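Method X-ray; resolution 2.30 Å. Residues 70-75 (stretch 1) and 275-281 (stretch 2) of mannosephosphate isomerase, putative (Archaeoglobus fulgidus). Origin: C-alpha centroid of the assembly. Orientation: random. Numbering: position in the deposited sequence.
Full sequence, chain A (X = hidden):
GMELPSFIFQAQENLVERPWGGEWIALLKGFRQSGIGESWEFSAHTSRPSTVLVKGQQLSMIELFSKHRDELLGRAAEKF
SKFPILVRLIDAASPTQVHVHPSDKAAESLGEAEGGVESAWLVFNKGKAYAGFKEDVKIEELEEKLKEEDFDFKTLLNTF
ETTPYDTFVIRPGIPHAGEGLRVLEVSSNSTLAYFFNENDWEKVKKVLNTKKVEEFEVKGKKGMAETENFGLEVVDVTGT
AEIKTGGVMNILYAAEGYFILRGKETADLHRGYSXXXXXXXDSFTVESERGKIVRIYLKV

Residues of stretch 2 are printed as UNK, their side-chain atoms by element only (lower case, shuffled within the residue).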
# COMPACT_ATOMS: atom_id res chain seq x y z
N ASP A 70 -4.76 11.38 -18.43
CA ASP A 70 -5.94 12.21 -18.17
C ASP A 70 -7.19 11.37 -17.93
O ASP A 70 -7.93 11.62 -16.98
CB ASP A 70 -6.21 13.21 -19.31
CG ASP A 70 -5.10 14.26 -19.45
OD1 ASP A 70 -4.20 14.35 -18.58
OD2 ASP A 70 -5.14 15.02 -20.45
N GLU A 71 -7.43 10.39 -18.80
CA GLU A 71 -8.54 9.45 -18.63
C GLU A 71 -8.44 8.61 -17.36
O GLU A 71 -9.44 8.39 -16.68
CB GLU A 71 -8.69 8.53 -19.85
CG GLU A 71 -10.00 7.77 -19.83
CD GLU A 71 -10.17 6.77 -20.97
OE1 GLU A 71 -9.43 6.87 -21.98
OE2 GLU A 71 -11.06 5.90 -20.86
N LEU A 72 -7.23 8.14 -17.04
CA LEU A 72 -7.02 7.37 -15.82
C LEU A 72 -7.28 8.19 -14.56
O LEU A 72 -7.96 7.73 -13.64
CB LEU A 72 -5.61 6.78 -15.75
CG LEU A 72 -5.30 5.47 -16.47
CD1 LEU A 72 -3.80 5.21 -16.38
CD2 LEU A 72 -6.09 4.31 -15.88
N LEU A 73 -6.75 9.41 -14.52
CA LEU A 73 -6.78 10.22 -13.31
C LEU A 73 -8.06 11.00 -13.13
O LEU A 73 -8.47 11.26 -12.00
CB LEU A 73 -5.58 11.16 -13.24
CG LEU A 73 -4.18 10.54 -13.10
CD1 LEU A 73 -3.13 11.64 -13.22
CD2 LEU A 73 -4.01 9.77 -11.78
N GLY A 74 -8.69 11.38 -14.25
CA GLY A 74 -9.94 12.13 -14.21
C GLY A 74 -9.77 13.47 -13.53
O GLY A 74 -8.92 14.27 -13.94
N ARG A 75 -10.55 13.70 -12.48
CA ARG A 75 -10.51 14.96 -11.74
C ARG A 75 -9.19 15.17 -10.98
O ARG A 75 -8.89 16.30 -10.57
CB ARG A 75 -11.70 15.08 -10.78
CG ARG A 75 -13.06 15.11 -11.49
CD ARG A 75 -14.22 15.42 -10.54
NE ARG A 75 -14.30 14.47 -9.43
CZ ARG A 75 -14.00 14.74 -8.16
NH1 ARG A 75 -13.60 15.97 -7.81
NH2 ARG A 75 -14.09 13.79 -7.24
N UNK A 275 -7.99 -4.93 -9.42
CA UNK A 275 -8.56 -4.45 -10.62
C UNK A 275 -8.36 -2.93 -10.66
O UNK A 275 -8.60 -2.25 -9.66
s UNK A 275 -10.99 -4.23 -11.72
c UNK A 275 -10.05 -4.83 -10.53
N UNK A 276 -7.91 -2.41 -11.79
CA UNK A 276 -7.74 -0.97 -11.99
C UNK A 276 -8.94 -0.39 -12.76
O UNK A 276 -9.27 -0.85 -13.86
c UNK A 276 -6.42 -0.69 -12.74
c UNK A 276 -4.93 0.68 -14.26
c UNK A 276 -6.11 0.72 -13.26
c UNK A 276 -5.78 1.67 -12.13
N UNK A 277 -9.59 0.61 -12.16
CA UNK A 277 -10.76 1.24 -12.75
C UNK A 277 -10.41 2.67 -13.13
O UNK A 277 -10.17 3.51 -12.25
c UNK A 277 -11.96 1.24 -11.76
c UNK A 277 -12.19 -0.17 -11.15
c UNK A 277 -13.23 1.78 -12.45
N UNK A 278 -10.35 2.97 -14.44
CA UNK A 278 -10.10 4.35 -14.88
C UNK A 278 -11.21 5.31 -14.45
O UNK A 278 -12.37 4.91 -14.33
c UNK A 278 -10.03 4.24 -16.42
c UNK A 278 -9.77 2.78 -16.70
c UNK A 278 -10.49 2.04 -15.58
N UNK A 279 -10.83 6.57 -14.23
CA UNK A 279 -11.78 7.65 -13.89
C UNK A 279 -12.92 7.82 -14.89
O UNK A 279 -13.99 8.33 -14.53
c UNK A 279 -11.05 8.96 -13.74
N UNK A 280 -12.70 7.41 -16.13
CA UNK A 280 -13.74 7.49 -17.16
C UNK A 280 -14.93 6.54 -16.90
O UNK A 280 -15.92 6.61 -17.60
c UNK A 280 -13.15 7.23 -18.55
o UNK A 280 -12.56 5.95 -18.64
N UNK A 281 -14.82 5.66 -15.91
CA UNK A 281 -15.96 4.90 -15.43
C UNK A 281 -16.50 5.64 -14.21
O UNK A 281 -15.79 5.78 -13.22
c UNK A 281 -16.64 2.68 -14.33
o UNK A 281 -15.42 2.72 -16.38
c UNK A 281 -15.58 3.41 -15.14

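Position 275 carries two side-chain atoms, one carbon followed by one sulfur. A single sulfur bonded directly to CB identifies cysteine, Cys-275. Its side chain is out of reach of stretch 1, and it takes no part in the contact.

Position 276 has four side-chain carbons, with the fork at the second: the atom next to CB carries two terminal carbons. Its CA-to-CB bond points toward stretch 1, and one terminal carbon lies 4.1 Å from CD2 of Leu-72. A fork one bond beyond CB defines leucine, Leu-276, with chi1 at 171° (t) and chi2 at 72° (p); the carbon touching Leu-72 is CD2.

At position 277 there are three side-chain carbons, and the fork is at CB itself. That is Val-277. Its CA-to-CB bond points away from stretch 1, the alternation expected of neighbouring residues in a strand, and the side chain makes no contact with it.

Position 278 also has three side-chain carbons, but here they form a chain whose last atom lies within bonding distance of the residue's own backbone N. Such a ring is found in proline alone among the standard residues, hence Pro-278, puckered C-gamma exo. Its CB packs 4.0 Å from Leu-72 CD2, and the ring leaves its N without a hydrogen to donate.

Position 279 shows a single side-chain carbon and nothing beyond it, which identifies Ala-279. The methyl points toward stretch 1, where CB sits 3.4 Å from the CA of Gly-74 and 3.7 Å from the C of Leu-73. The fit depends on glycine opposite: an ideal CB built on Gly-74 would fall 2.4 Å from the CB of Ala-279, a clash, and the positive phi of Gly-74 (62°) by itself favours glycine.

Position 280 has one carbon and one terminal atom, an oxygen, 2.7 Å from OE2 of Glu-71. A lone hydroxyl on CB means serine. Ser-280, with chi1 at 60° (p), donates from OG to Glu-71 OE2.

At position 281, CB bears one oxygen and one carbon, the branched pattern of threonine. The Thr-281 side chain makes no contact with stretch 1, but its N bonds to Pro-278 O at 3.0 Å, closing the type I turn that begins at Pro-278.

The contact works by setting this turn against the last part of a helix. Ala-279 N donates to Leu-72 O (3.2 Å, 156°), and Ser-280 N makes a weak bond to Glu-71 O (3.4 Å, 128°), so consecutive turn amides address consecutive helical carbonyls. The extended Glu-71 side chain (chi1 and chi2 both t) adds the short hydroxyl-carboxylate bond. Leu-72 starts with CB pointing away, yet its end comes back to cover Leu-276 and Pro-278. Together these polar and apolar contacts bury 300 Å², summed over both sides, between segments more than 200 residues apart in sequence.

Stretch 2 275-281: CLVPAST
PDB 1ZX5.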